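Local structure of cytoplasmic protein (Cryptococcus neoformans var. grubii serotype A, 7LPO) at residues A[246-251]-A[417-422]; A[648-653]-A[711-716]. The protein probably hydrolyses the beta-glucosidic bond of steryl glucosides, as a sterylglucosidase of glycoside hydrolase family 5. One frame throughout, in Å; residues are numbered along the deposited sequence.

Contact 1 comes first along the chain and closes before contact 2 opens; their centres lie about 38 Å apart, their nearest atoms about 28 Å apart, and they share no residues. Contact 1 pairs two helices of the outer layer of the (beta/alpha)8 barrel of this family 5 enzyme, 232-254 and 400-419, which lead into the neighbouring parallel strands 263-267 and 424-427. Contact 2 belongs to the C-terminal part of the chain, where 648-653, close behind an unmodelled gap at 600-645, meets the short helix 713-716 that follows strand 707-710. One contact thus joins two helices around the barrel, whereas the other closes a corner beside the C-terminal beta strands.

Contact 1: residues A[246-251]-A[417-422]; sequences ELAKRI and RLHHPE
Two outer helices of the (beta/alpha)8 barrel meet here, with H419, the final helical residue of 400-419, lying against A248 and K249 of helix 232-254. The backbones come close, K249 CA and H419 CA being 5.2 Å apart. A small residue suits such an approach: the methyl of A248 meets H419 CB at 3.8 Å while also touching W266 on strand 263-267 beneath.

H419 supplies about half of the buried surface, and histidine suits the place because its flat ring offers a face to the lysine's methylenes. K249 CB sits over the centre of one ring face, 3.6 Å from the centroid and 13° off the ring normal, a CH-pi interaction. Because K249 CG is anti to the backbone N (chi1 175°), the chain continues across the ring, and CD reaches CE1 of H419 at 3.6 Å. It then bends at chi3 and chi4, taking NZ away to a salt bridge with E253 on the same helix. L418 CG lies on the opposite side of the imidazole, 4.3 Å above its plane and offset toward the rim.

Each of these helices feeds a barrel strand, 263-267 or 424-427, and those strands are parallel neighbours. After H419 the chain leaves helical geometry, and the buried H420 drops toward the barrel, hydrogen-bonded to W266 NE1 through ND1 and to D260 OD1 through NE2. The protonation of H419 cannot be told from the structure; E246 OE2, 6.3 Å from its NE2, might favour the protonated ring slightly, and K249 NZ, 6.4 Å from its ND1, might oppose it.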
# COMPACT_ATOMS: atom_id res chain seq x y z
N GLU A 246 -16.80 12.61 -2.02
CA GLU A 246 -17.23 13.23 -3.27
C GLU A 246 -16.85 12.38 -4.47
O GLU A 246 -17.58 12.34 -5.47
CB GLU A 246 -16.62 14.62 -3.39
CG GLU A 246 -17.25 15.66 -2.49
CD GLU A 246 -18.62 16.08 -2.97
OE1 GLU A 246 -18.84 16.17 -4.20
OE2 GLU A 246 -19.49 16.33 -2.11
N LEU A 247 -15.69 11.71 -4.42
CA LEU A 247 -15.35 10.78 -5.49
C LEU A 247 -16.35 9.63 -5.54
O LEU A 247 -16.89 9.31 -6.60
CB LEU A 247 -13.93 10.25 -5.28
CG LEU A 247 -13.43 9.17 -6.23
CD1 LEU A 247 -13.58 9.64 -7.67
CD2 LEU A 247 -11.97 8.82 -5.93
N ALA A 248 -16.62 9.01 -4.38
CA ALA A 248 -17.59 7.92 -4.31
C ALA A 248 -18.95 8.37 -4.83
O ALA A 248 -19.58 7.69 -5.65
CB ALA A 248 -17.72 7.40 -2.88
N LYS A 249 -19.44 9.51 -4.34
CA LYS A 249 -20.69 10.07 -4.83
C LYS A 249 -20.65 10.26 -6.34
O LYS A 249 -21.62 9.95 -7.04
CB LYS A 249 -20.97 11.40 -4.13
CG LYS A 249 -22.19 12.13 -4.64
CD LYS A 249 -22.75 13.05 -3.55
CE LYS A 249 -22.67 14.50 -3.98
NZ LYS A 249 -23.60 14.75 -5.11
N ARG A 250 -19.54 10.79 -6.86
CA ARG A 250 -19.43 11.03 -8.29
C ARG A 250 -19.57 9.73 -9.07
O ARG A 250 -20.29 9.66 -10.07
CB ARG A 250 -18.10 11.69 -8.61
CG ARG A 250 -17.98 12.18 -10.04
CD ARG A 250 -18.53 13.58 -10.15
NE ARG A 250 -18.28 14.19 -11.45
CZ ARG A 250 -18.62 15.44 -11.75
NH1 ARG A 250 -19.20 16.20 -10.83
NH2 ARG A 250 -18.37 15.94 -12.95
N ILE A 251 -18.87 8.68 -8.63
CA ILE A 251 -18.98 7.38 -9.29
C ILE A 251 -20.41 6.87 -9.19
O ILE A 251 -20.96 6.34 -10.16
CB ILE A 251 -17.99 6.38 -8.67
CG1 ILE A 251 -16.55 6.74 -9.00
CG2 ILE A 251 -18.30 4.97 -9.14
CD1 ILE A 251 -15.54 6.03 -8.10
N ARG A 417 -20.33 3.84 2.61
CA ARG A 417 -21.57 3.09 2.40
C ARG A 417 -22.72 4.01 1.99
O ARG A 417 -23.66 3.57 1.32
CB ARG A 417 -21.94 2.31 3.66
CG ARG A 417 -21.12 1.02 3.87
CD ARG A 417 -21.83 -0.22 3.31
NE ARG A 417 -20.93 -1.38 3.30
CZ ARG A 417 -20.64 -2.11 4.37
NH1 ARG A 417 -21.19 -1.83 5.54
NH2 ARG A 417 -19.81 -3.13 4.27
N LEU A 418 -22.66 5.28 2.38
CA LEU A 418 -23.70 6.22 1.98
C LEU A 418 -23.80 6.30 0.46
O LEU A 418 -24.89 6.36 -0.10
CB LEU A 418 -23.42 7.60 2.57
CG LEU A 418 -24.47 8.68 2.36
CD1 LEU A 418 -25.80 8.24 2.96
CD2 LEU A 418 -24.00 9.99 2.96
N HIS A 419 -22.65 6.30 -0.22
CA HIS A 419 -22.61 6.43 -1.67
C HIS A 419 -22.44 5.09 -2.38
O HIS A 419 -22.74 5.00 -3.57
CB HIS A 419 -21.47 7.37 -2.07
CG HIS A 419 -21.55 8.71 -1.42
ND1 HIS A 419 -22.65 9.54 -1.56
CD2 HIS A 419 -20.68 9.37 -0.61
CE1 HIS A 419 -22.45 10.65 -0.87
NE2 HIS A 419 -21.27 10.57 -0.28
N HIS A 420 -21.97 4.07 -1.68
CA HIS A 420 -21.73 2.75 -2.25
C HIS A 420 -22.35 1.75 -1.29
O HIS A 420 -21.66 1.19 -0.43
CB HIS A 420 -20.24 2.52 -2.48
CG HIS A 420 -19.93 1.28 -3.25
ND1 HIS A 420 -18.65 0.98 -3.69
CD2 HIS A 420 -20.71 0.25 -3.64
CE1 HIS A 420 -18.67 -0.18 -4.32
NE2 HIS A 420 -19.91 -0.64 -4.31
N PRO A 421 -23.66 1.51 -1.40
CA PRO A 421 -24.35 0.71 -0.37
C PRO A 421 -23.82 -0.70 -0.21
O PRO A 421 -23.84 -1.22 0.91
CB PRO A 421 -25.81 0.69 -0.85
CG PRO A 421 -25.95 1.91 -1.71
CD PRO A 421 -24.60 2.14 -2.34
N GLU A 422 -23.37 -1.34 -1.28
CA GLU A 422 -22.86 -2.71 -1.22
C GLU A 422 -21.34 -2.77 -1.11
O GLU A 422 -20.74 -3.81 -1.42
CB GLU A 422 -23.31 -3.50 -2.45
CG GLU A 422 -24.81 -3.57 -2.64
CD GLU A 422 -25.49 -4.42 -1.59
OE1 GLU A 422 -24.78 -5.02 -0.75
OE2 GLU A 422 -26.73 -4.46 -1.59

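Contact 2: residues A[648-653]-A[711-716]; sequences GDFSPT and LPFVHY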
# COMPACT_ATOMS: atom_id res chain seq x y z
N GLY A 648 -4.61 -17.16 -27.45
CA GLY A 648 -3.19 -17.08 -27.70
C GLY A 648 -2.91 -16.22 -28.92
O GLY A 648 -1.85 -16.32 -29.55
N ASP A 649 -3.88 -15.37 -29.25
CA ASP A 649 -3.87 -14.58 -30.47
C ASP A 649 -3.06 -13.29 -30.33
O ASP A 649 -3.07 -12.47 -31.26
CB ASP A 649 -5.31 -14.24 -30.87
CG ASP A 649 -5.54 -14.36 -32.37
OD1 ASP A 649 -4.62 -14.78 -33.10
OD2 ASP A 649 -6.66 -14.03 -32.82
N PHE A 650 -2.36 -13.09 -29.22
CA PHE A 650 -1.45 -11.97 -29.06
C PHE A 650 -0.01 -12.46 -29.15
O PHE A 650 0.26 -13.66 -29.16
CB PHE A 650 -1.68 -11.24 -27.72
CG PHE A 650 -1.60 -12.14 -26.52
CD1 PHE A 650 -0.39 -12.41 -25.91
CD2 PHE A 650 -2.75 -12.72 -26.00
CE1 PHE A 650 -0.32 -13.22 -24.81
CE2 PHE A 650 -2.68 -13.55 -24.90
CZ PHE A 650 -1.46 -13.80 -24.31
N SER A 651 0.92 -11.50 -29.20
CA SER A 651 2.34 -11.75 -29.36
C SER A 651 3.00 -11.99 -28.00
O SER A 651 2.60 -11.40 -27.00
CB SER A 651 3.01 -10.56 -30.05
OG SER A 651 4.41 -10.67 -30.03
N PRO A 652 4.02 -12.86 -27.93
CA PRO A 652 4.78 -12.96 -26.68
C PRO A 652 5.36 -11.63 -26.23
O PRO A 652 5.63 -11.45 -25.04
CB PRO A 652 5.90 -13.97 -27.00
CG PRO A 652 5.63 -14.50 -28.36
CD PRO A 652 4.44 -13.83 -28.96
N THR A 653 5.56 -10.69 -27.16
CA THR A 653 6.13 -9.40 -26.80
C THR A 653 5.27 -8.66 -25.78
O THR A 653 5.80 -7.91 -24.96
CB THR A 653 6.29 -8.54 -28.06
OG1 THR A 653 7.30 -9.13 -28.89
CG2 THR A 653 6.70 -7.12 -27.71
N LEU A 711 -3.29 -20.65 -16.41
CA LEU A 711 -1.99 -21.26 -16.71
C LEU A 711 -1.21 -20.35 -17.65
O LEU A 711 -1.56 -20.24 -18.84
CB LEU A 711 -2.17 -22.64 -17.33
CG LEU A 711 -2.86 -23.70 -16.47
CD1 LEU A 711 -3.10 -24.94 -17.33
CD2 LEU A 711 -2.05 -24.05 -15.24
N PRO A 712 -0.16 -19.68 -17.18
CA PRO A 712 0.47 -18.64 -18.00
C PRO A 712 1.31 -19.20 -19.15
O PRO A 712 2.11 -20.12 -18.97
CB PRO A 712 1.34 -17.86 -17.00
CG PRO A 712 1.65 -18.86 -15.92
CD PRO A 712 0.45 -19.80 -15.85
N PHE A 713 1.13 -18.60 -20.33
CA PHE A 713 2.05 -18.83 -21.44
C PHE A 713 3.49 -18.62 -21.02
O PHE A 713 4.40 -19.26 -21.55
CB PHE A 713 1.74 -17.88 -22.60
CG PHE A 713 0.47 -18.18 -23.33
CD1 PHE A 713 0.06 -19.48 -23.56
CD2 PHE A 713 -0.31 -17.14 -23.81
CE1 PHE A 713 -1.12 -19.74 -24.24
CE2 PHE A 713 -1.48 -17.39 -24.48
CZ PHE A 713 -1.89 -18.70 -24.70
N VAL A 714 3.72 -17.68 -20.09
CA VAL A 714 5.06 -17.36 -19.62
C VAL A 714 5.80 -18.62 -19.18
O VAL A 714 7.02 -18.73 -19.37
CB VAL A 714 4.98 -16.33 -18.48
CG1 VAL A 714 6.20 -16.40 -17.61
CG2 VAL A 714 4.79 -14.94 -19.04
N HIS A 715 5.09 -19.57 -18.57
CA HIS A 715 5.70 -20.80 -18.08
C HIS A 715 5.35 -22.04 -18.88
O HIS A 715 6.11 -23.02 -18.84
CB HIS A 715 5.28 -21.07 -16.62
CG HIS A 715 5.83 -20.08 -15.65
ND1 HIS A 715 7.14 -20.10 -15.22
CD2 HIS A 715 5.24 -19.03 -15.03
CE1 HIS A 715 7.33 -19.11 -14.37
NE2 HIS A 715 6.20 -18.44 -14.24
N TYR A 716 4.23 -22.05 -19.58
CA TYR A 716 3.66 -23.28 -20.12
C TYR A 716 3.44 -23.25 -21.63
O TYR A 716 2.93 -24.22 -22.19
CB TYR A 716 2.34 -23.58 -19.41
CG TYR A 716 2.48 -23.85 -17.91
CD1 TYR A 716 3.15 -24.98 -17.45
CD2 TYR A 716 1.95 -22.98 -16.98
CE1 TYR A 716 3.28 -25.24 -16.10
CE2 TYR A 716 2.07 -23.23 -15.62
CZ TYR A 716 2.74 -24.36 -15.18
OH TYR A 716 2.87 -24.61 -13.84
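P712 O is gripped by two backbone donors, Y716 N at 2.9 Å and H715 N at 3.1 Å, closing the short helix 713-716 whose first residue, F713, meets G648 and F650. P712 at the N-cap offers no side-chain cap, but its missing N-H is one fewer amide for the helix start to satisfy; the next amide, F713 N, is taken by Q748 OE1.

F713 supplies the larger share of the contact. With CG anti to the carbonyl carbon (chi1 -71°), its ring extends from the helix toward 648-653. F650 CZ comes in at the edge of that ring, near its plane, and lies 3.6 Å from both F713 CD2 and F713 CE2. The two rings are tilted by 54° with their centroids 5.7 Å apart, an oblique aromatic pair that is neither a stack nor T-shaped.

Further round the F713 ring, CZ lies 3.6 Å from G648 CA. Glycine suits this place: with no side chain, its CA can lie directly against the ring; its backbone is held by L730, which also touches F713. Both phenylalanines rest on I655 of helix 652-656 as well. S651, next after F650, is the N-cap of that helix, and S651 OG accepts a hydrogen bond from T653 N at 3.1 Å, a capping bond.

This corner sets residues that closely follow the unmodelled 600-645 against a segment of the family 5 C-terminal domain. No hydrogen bond crosses between the two segments: the polar bonds lie within each segment or run to residues outside, such as L730 and Q748, and the attraction across them comes from dispersion between the phenylalanine rings and the glycine CA, aided by exclusion of water.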